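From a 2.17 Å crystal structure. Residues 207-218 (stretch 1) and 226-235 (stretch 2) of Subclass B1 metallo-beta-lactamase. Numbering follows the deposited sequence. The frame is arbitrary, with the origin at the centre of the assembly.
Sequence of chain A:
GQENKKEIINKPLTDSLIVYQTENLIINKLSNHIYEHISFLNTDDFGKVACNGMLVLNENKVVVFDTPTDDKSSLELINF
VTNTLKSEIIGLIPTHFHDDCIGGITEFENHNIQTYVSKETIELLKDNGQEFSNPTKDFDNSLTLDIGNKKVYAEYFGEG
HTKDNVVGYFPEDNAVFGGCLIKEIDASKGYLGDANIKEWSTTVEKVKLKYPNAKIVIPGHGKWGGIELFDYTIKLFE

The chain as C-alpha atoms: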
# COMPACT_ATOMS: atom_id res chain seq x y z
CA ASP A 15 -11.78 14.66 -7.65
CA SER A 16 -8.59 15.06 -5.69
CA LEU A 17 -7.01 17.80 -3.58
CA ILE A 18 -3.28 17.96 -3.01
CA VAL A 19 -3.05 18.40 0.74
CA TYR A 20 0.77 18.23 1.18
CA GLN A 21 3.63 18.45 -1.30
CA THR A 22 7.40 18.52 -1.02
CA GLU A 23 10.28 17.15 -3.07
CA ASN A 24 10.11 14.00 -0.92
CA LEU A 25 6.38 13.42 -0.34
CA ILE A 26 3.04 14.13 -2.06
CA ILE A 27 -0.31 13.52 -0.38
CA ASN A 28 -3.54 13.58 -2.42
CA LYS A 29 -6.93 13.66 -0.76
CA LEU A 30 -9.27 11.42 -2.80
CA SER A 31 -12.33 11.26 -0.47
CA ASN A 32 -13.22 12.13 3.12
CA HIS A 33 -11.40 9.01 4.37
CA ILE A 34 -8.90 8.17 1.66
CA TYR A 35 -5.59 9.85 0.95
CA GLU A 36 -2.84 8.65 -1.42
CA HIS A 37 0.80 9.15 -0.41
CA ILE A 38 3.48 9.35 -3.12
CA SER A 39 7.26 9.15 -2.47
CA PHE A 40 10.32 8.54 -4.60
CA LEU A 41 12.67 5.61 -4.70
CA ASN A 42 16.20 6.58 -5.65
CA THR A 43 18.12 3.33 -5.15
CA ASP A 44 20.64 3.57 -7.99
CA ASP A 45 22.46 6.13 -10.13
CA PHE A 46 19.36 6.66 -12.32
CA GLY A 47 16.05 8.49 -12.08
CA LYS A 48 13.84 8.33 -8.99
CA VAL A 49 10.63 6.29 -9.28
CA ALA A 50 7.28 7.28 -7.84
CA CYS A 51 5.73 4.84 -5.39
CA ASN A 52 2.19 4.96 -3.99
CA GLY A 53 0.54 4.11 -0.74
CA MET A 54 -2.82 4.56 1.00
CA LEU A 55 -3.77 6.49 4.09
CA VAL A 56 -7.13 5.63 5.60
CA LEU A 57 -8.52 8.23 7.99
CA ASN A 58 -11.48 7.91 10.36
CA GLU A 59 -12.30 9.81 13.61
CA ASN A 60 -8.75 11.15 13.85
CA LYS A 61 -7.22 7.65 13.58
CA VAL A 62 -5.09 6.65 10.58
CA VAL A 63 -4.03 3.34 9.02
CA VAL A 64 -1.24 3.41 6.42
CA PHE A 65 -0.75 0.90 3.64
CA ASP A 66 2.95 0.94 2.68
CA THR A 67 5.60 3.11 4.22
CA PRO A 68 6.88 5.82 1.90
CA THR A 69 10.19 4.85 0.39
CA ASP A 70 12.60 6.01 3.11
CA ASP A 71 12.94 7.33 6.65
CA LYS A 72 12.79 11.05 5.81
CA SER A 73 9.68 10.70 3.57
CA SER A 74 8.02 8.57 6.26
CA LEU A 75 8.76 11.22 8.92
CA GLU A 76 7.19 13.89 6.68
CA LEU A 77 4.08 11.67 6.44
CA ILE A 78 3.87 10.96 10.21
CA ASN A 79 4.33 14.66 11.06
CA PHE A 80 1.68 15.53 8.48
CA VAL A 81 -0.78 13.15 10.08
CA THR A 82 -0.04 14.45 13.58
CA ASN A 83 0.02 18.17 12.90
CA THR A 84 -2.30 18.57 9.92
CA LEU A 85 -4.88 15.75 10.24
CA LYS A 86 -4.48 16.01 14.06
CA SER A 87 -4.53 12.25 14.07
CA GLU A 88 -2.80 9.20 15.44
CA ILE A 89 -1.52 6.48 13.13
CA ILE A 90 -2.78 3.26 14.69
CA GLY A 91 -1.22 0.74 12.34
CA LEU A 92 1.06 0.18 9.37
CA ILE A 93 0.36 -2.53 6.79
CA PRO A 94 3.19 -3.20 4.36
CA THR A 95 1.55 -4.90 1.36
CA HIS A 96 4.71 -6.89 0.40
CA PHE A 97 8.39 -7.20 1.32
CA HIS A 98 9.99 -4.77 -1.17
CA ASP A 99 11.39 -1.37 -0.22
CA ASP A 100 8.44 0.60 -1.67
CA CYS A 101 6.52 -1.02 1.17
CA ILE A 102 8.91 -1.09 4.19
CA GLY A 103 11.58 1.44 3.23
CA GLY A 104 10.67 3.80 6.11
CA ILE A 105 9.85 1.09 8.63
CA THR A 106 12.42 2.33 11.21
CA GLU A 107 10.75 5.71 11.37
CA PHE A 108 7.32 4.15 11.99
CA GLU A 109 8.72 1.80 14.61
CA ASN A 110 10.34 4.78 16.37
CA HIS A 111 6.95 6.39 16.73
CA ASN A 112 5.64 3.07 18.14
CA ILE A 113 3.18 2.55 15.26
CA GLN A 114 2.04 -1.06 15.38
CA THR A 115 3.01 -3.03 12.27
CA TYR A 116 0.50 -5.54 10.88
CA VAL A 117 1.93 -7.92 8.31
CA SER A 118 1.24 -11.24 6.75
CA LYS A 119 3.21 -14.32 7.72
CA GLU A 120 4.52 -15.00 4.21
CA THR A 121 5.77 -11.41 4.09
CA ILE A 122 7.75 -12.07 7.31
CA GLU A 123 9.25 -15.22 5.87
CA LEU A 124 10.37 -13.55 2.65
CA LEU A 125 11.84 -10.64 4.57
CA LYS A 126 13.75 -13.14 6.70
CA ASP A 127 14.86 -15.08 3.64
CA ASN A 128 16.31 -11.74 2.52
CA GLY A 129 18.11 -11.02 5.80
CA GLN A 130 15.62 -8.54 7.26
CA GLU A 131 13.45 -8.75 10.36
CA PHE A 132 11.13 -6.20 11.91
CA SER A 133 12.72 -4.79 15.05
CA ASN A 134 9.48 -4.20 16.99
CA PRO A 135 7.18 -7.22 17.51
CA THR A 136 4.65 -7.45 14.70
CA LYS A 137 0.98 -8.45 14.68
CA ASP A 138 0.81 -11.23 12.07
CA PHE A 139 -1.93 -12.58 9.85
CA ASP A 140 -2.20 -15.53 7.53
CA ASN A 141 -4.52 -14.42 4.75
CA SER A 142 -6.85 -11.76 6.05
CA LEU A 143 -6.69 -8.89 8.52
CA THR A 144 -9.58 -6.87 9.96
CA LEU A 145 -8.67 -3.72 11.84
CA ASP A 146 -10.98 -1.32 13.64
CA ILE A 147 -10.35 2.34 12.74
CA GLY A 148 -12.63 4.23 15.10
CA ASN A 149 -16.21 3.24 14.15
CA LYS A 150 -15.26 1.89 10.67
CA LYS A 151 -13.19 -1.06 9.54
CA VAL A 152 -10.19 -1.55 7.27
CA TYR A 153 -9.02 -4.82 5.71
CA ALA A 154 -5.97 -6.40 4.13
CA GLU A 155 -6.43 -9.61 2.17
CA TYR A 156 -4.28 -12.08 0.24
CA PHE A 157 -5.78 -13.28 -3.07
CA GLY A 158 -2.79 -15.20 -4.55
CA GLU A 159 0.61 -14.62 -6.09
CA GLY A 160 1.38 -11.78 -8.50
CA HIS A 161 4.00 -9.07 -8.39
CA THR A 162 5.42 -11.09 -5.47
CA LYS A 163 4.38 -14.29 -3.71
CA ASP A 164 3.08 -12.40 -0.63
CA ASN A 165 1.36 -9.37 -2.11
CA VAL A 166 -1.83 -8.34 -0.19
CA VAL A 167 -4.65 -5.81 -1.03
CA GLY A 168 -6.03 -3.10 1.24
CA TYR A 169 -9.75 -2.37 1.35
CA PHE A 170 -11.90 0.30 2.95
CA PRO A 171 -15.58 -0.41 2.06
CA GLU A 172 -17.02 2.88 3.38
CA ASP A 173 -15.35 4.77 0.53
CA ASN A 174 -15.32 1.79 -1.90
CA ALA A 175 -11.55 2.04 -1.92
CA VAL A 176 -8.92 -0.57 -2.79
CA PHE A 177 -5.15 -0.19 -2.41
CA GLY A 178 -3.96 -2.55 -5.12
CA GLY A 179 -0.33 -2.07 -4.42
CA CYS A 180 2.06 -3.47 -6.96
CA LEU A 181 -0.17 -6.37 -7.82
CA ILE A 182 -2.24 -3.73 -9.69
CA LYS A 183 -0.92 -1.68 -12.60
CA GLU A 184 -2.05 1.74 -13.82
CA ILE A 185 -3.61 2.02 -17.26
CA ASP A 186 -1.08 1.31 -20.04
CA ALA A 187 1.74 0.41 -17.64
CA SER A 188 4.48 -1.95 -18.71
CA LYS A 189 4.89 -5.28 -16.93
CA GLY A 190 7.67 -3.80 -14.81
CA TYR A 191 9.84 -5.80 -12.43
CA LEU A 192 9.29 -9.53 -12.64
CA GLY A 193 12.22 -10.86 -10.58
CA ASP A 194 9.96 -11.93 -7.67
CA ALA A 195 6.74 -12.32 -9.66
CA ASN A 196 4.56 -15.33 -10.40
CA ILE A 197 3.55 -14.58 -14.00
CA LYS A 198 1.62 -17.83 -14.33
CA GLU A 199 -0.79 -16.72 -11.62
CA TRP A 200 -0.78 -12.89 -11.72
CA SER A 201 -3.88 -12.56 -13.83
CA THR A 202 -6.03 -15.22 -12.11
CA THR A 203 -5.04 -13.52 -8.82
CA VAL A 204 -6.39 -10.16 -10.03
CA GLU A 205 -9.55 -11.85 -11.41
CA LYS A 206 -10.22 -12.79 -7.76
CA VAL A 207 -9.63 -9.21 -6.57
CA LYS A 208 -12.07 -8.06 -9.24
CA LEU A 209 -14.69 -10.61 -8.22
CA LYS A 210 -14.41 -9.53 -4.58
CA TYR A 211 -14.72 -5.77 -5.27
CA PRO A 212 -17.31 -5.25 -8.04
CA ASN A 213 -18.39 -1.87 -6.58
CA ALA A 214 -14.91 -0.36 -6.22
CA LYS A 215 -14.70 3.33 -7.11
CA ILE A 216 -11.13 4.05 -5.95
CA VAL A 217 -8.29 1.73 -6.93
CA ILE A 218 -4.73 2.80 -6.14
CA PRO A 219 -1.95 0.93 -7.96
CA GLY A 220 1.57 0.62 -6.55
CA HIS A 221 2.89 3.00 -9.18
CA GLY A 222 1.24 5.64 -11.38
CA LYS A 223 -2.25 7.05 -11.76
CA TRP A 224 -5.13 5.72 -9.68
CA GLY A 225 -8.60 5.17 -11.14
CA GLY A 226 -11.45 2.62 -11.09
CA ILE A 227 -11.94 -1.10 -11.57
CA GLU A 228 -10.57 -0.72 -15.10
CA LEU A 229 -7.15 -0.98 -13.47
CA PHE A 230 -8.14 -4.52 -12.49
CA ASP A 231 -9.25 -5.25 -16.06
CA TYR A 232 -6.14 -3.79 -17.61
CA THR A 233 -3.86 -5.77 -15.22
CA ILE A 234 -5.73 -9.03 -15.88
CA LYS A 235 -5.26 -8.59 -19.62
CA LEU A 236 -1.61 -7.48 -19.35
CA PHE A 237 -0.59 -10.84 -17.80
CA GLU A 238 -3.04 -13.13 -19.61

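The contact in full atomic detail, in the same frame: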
# COMPACT_ATOMS: atom_id res chain seq x y z
N VAL A 207 -9.45 -10.56 -7.12
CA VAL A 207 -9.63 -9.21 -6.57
C VAL A 207 -10.84 -8.52 -7.23
O VAL A 207 -11.63 -7.84 -6.58
CB VAL A 207 -8.35 -8.39 -6.77
CG1 VAL A 207 -8.63 -6.96 -6.38
CG2 VAL A 207 -7.13 -9.05 -6.01
N LYS A 208 -10.97 -8.67 -8.53
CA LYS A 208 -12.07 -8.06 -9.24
C LYS A 208 -13.41 -8.63 -8.78
O LYS A 208 -14.40 -7.90 -8.59
CB LYS A 208 -11.88 -8.28 -10.73
CG LYS A 208 -12.96 -7.75 -11.59
CD LYS A 208 -12.68 -8.08 -13.03
CE LYS A 208 -14.00 -8.18 -13.82
NZ LYS A 208 -13.97 -7.18 -14.90
N LEU A 209 -13.46 -9.95 -8.65
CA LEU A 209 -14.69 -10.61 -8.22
C LEU A 209 -15.10 -10.14 -6.84
O LEU A 209 -16.29 -9.98 -6.56
CB LEU A 209 -14.47 -12.11 -8.26
CG LEU A 209 -15.68 -12.93 -7.81
CD1 LEU A 209 -16.70 -12.94 -8.95
CD2 LEU A 209 -15.26 -14.31 -7.43
N LYS A 210 -14.12 -9.91 -5.95
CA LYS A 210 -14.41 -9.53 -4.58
C LYS A 210 -14.85 -8.08 -4.45
O LYS A 210 -15.60 -7.76 -3.53
CB LYS A 210 -13.15 -9.78 -3.72
CG LYS A 210 -13.43 -9.88 -2.23
CD LYS A 210 -13.36 -11.30 -1.78
CE LYS A 210 -13.53 -11.42 -0.26
NZ LYS A 210 -12.96 -12.69 0.31
N TYR A 211 -14.47 -7.21 -5.39
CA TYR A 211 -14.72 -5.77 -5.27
C TYR A 211 -15.43 -5.21 -6.49
O TYR A 211 -14.95 -4.25 -7.12
CB TYR A 211 -13.39 -5.05 -5.02
CG TYR A 211 -12.70 -5.54 -3.76
CD1 TYR A 211 -13.38 -5.58 -2.54
CD2 TYR A 211 -11.40 -5.92 -3.77
CE1 TYR A 211 -12.76 -6.00 -1.38
CE2 TYR A 211 -10.75 -6.33 -2.61
CZ TYR A 211 -11.43 -6.36 -1.43
OH TYR A 211 -10.79 -6.82 -0.28
N PRO A 212 -16.60 -5.77 -6.86
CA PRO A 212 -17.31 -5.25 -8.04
C PRO A 212 -17.75 -3.79 -7.92
O PRO A 212 -17.95 -3.13 -8.94
CB PRO A 212 -18.53 -6.19 -8.15
CG PRO A 212 -18.77 -6.65 -6.69
CD PRO A 212 -17.38 -6.78 -6.13
N ASN A 213 -17.90 -3.24 -6.72
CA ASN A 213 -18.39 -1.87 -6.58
C ASN A 213 -17.27 -0.87 -6.30
O ASN A 213 -17.56 0.27 -5.91
CB ASN A 213 -19.44 -1.81 -5.47
CG ASN A 213 -20.66 -2.65 -5.79
OD1 ASN A 213 -21.24 -2.55 -6.87
ND2 ASN A 213 -21.01 -3.53 -4.86
N ALA A 214 -16.01 -1.26 -6.52
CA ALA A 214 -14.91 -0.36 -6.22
C ALA A 214 -14.96 0.87 -7.11
O ALA A 214 -15.20 0.79 -8.33
CB ALA A 214 -13.56 -1.06 -6.40
N LYS A 215 -14.76 2.02 -6.46
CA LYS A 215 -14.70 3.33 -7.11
C LYS A 215 -13.29 3.93 -7.03
O LYS A 215 -12.98 4.83 -7.81
CB LYS A 215 -15.70 4.28 -6.45
CG LYS A 215 -17.17 3.86 -6.67
N ILE A 216 -12.46 3.48 -6.11
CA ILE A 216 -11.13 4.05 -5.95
C ILE A 216 -10.19 2.86 -5.92
O ILE A 216 -10.34 1.98 -5.06
CB ILE A 216 -10.98 4.89 -4.68
CG1 ILE A 216 -11.77 6.21 -4.80
CG2 ILE A 216 -9.52 5.22 -4.43
CD1 ILE A 216 -11.86 6.95 -3.53
N VAL A 217 -9.26 2.81 -6.86
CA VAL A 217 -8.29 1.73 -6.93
C VAL A 217 -6.92 2.36 -7.08
O VAL A 217 -6.68 3.08 -8.07
CB VAL A 217 -8.59 0.78 -8.10
CG1 VAL A 217 -7.49 -0.28 -8.23
CG2 VAL A 217 -9.99 0.13 -7.94
N ILE A 218 -6.04 2.13 -6.12
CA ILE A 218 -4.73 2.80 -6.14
C ILE A 218 -3.68 1.75 -6.49
O ILE A 218 -3.50 0.79 -5.73
CB ILE A 218 -4.42 3.48 -4.80
CG1 ILE A 218 -5.43 4.60 -4.55
CG2 ILE A 218 -2.98 3.98 -4.83
CD1 ILE A 218 -5.44 5.02 -3.05
N GLY A 226 -10.41 3.57 -11.47
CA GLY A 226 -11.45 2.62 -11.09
C GLY A 226 -11.09 1.17 -11.34
O GLY A 226 -9.91 0.79 -11.46
N ILE A 227 -12.13 0.34 -11.40
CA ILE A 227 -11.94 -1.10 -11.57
C ILE A 227 -11.32 -1.45 -12.92
O ILE A 227 -10.82 -2.57 -13.09
CB ILE A 227 -13.27 -1.88 -11.40
CG1 ILE A 227 -14.36 -1.29 -12.28
CG2 ILE A 227 -13.71 -1.90 -9.96
CD1 ILE A 227 -15.69 -1.94 -12.06
N GLU A 228 -11.28 -0.51 -13.85
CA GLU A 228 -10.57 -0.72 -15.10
C GLU A 228 -9.07 -0.96 -14.89
O GLU A 228 -8.40 -1.49 -15.78
CB GLU A 228 -10.87 0.47 -16.03
CG GLU A 228 -10.20 1.81 -15.67
CD GLU A 228 -10.94 2.69 -14.61
OE1 GLU A 228 -11.96 2.27 -13.98
OE2 GLU A 228 -10.42 3.84 -14.41
N LEU A 229 -8.54 -0.61 -13.74
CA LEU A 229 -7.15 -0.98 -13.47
C LEU A 229 -7.05 -2.48 -13.27
O LEU A 229 -6.13 -3.10 -13.78
CB LEU A 229 -6.59 -0.24 -12.26
CG LEU A 229 -6.03 1.12 -12.65
CD1 LEU A 229 -7.08 2.13 -13.17
CD2 LEU A 229 -5.30 1.69 -11.43
N PHE A 230 -8.03 -3.07 -12.57
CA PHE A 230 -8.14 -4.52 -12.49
C PHE A 230 -8.15 -5.14 -13.89
O PHE A 230 -7.35 -6.03 -14.22
CB PHE A 230 -9.43 -4.93 -11.78
CG PHE A 230 -9.57 -4.46 -10.35
CD1 PHE A 230 -8.46 -4.06 -9.58
CD2 PHE A 230 -10.83 -4.46 -9.75
CE1 PHE A 230 -8.62 -3.68 -8.27
CE2 PHE A 230 -10.98 -4.06 -8.44
CZ PHE A 230 -9.85 -3.69 -7.70
N ASP A 231 -9.08 -4.67 -14.73
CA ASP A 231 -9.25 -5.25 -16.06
C ASP A 231 -7.97 -5.16 -16.85
O ASP A 231 -7.54 -6.12 -17.50
CB ASP A 231 -10.37 -4.54 -16.84
CG ASP A 231 -11.74 -4.84 -16.33
OD1 ASP A 231 -11.94 -5.95 -15.79
OD2 ASP A 231 -12.63 -3.99 -16.52
N TYR A 232 -7.35 -3.98 -16.84
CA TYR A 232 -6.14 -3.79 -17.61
C TYR A 232 -5.01 -4.71 -17.10
O TYR A 232 -4.29 -5.30 -17.89
CB TYR A 232 -5.75 -2.30 -17.58
CG TYR A 232 -4.42 -2.11 -18.24
CD1 TYR A 232 -4.32 -1.89 -19.64
CD2 TYR A 232 -3.26 -2.22 -17.48
CE1 TYR A 232 -3.05 -1.77 -20.25
CE2 TYR A 232 -1.99 -2.12 -18.09
CZ TYR A 232 -1.89 -1.88 -19.44
OH TYR A 232 -0.62 -1.76 -19.94
N THR A 233 -4.91 -4.90 -15.78
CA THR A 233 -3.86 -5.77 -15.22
C THR A 233 -4.13 -7.24 -15.54
O THR A 233 -3.21 -7.99 -15.86
CB THR A 233 -3.74 -5.52 -13.70
OG1 THR A 233 -3.41 -4.13 -13.45
CG2 THR A 233 -2.66 -6.37 -13.06
N ILE A 234 -5.40 -7.66 -15.49
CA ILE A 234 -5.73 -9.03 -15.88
C ILE A 234 -5.25 -9.28 -17.30
O ILE A 234 -4.72 -10.37 -17.61
CB ILE A 234 -7.25 -9.25 -15.78
CG1 ILE A 234 -7.73 -9.23 -14.33
CG2 ILE A 234 -7.70 -10.54 -16.56
CD1 ILE A 234 -9.28 -9.07 -14.25
N LYS A 235 -5.51 -8.34 -18.21
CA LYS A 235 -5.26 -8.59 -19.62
C LYS A 235 -3.77 -8.50 -19.93
O LYS A 235 -3.27 -9.29 -20.75
CB LYS A 235 -6.06 -7.61 -20.50
O HOH W 1 -14.77 1.80 -10.68

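The two stretches bury 572 Å² between them, with Phe230, which points from its helix toward stretch 1, contributing the largest single share. Val207, in the last turn of the first helix, lays CG1 over one face of that ring, 3.7 Å from Phe230 CZ and 4.1 Å from the ring centroid, a CH-pi contact suited to a compact branched side chain. One residue on, Lys208 packs its backbone against the ring (CA to Phe230 CD2, 3.8 Å) and extends its side chain past Ile234 to Asp231. Its methylene CD touches Ile234 CD1 at 3.7 Å, while NZ forms a short salt bridge with Asp231 OD1 (2.5 Å), the sole direct hydrogen bond between the stretches; the long aliphatic chain thus serves both an apolar and a charged neighbour.

The helix ends at Lys210; the carbonyl O of Tyr211, the first residue beyond it, lies at the ring edge, 4.2 Å from Phe230 CE2. A type I turn from Tyr211 to Ala214 then brings the small Ala214 methyl inward, fitting a close approach, with CB 3.7 Å from Ile227 CG2. A water bridges the backbones here, donating to Ala214 O (2.6 Å) and accepting from Ile227 N (3.1 Å).

In the strand, Ile216 and Ile218 point away, whereas buried Val217 points inward, its two methyls reaching different partners: CG1 meets Phe230 CE1 at 3.6 Å and Leu229 CB at 4.1 Å, and CG2 approaches Gly226 O at 3.6 Å. A CB on Gly226 would clash with Glu228 OE1.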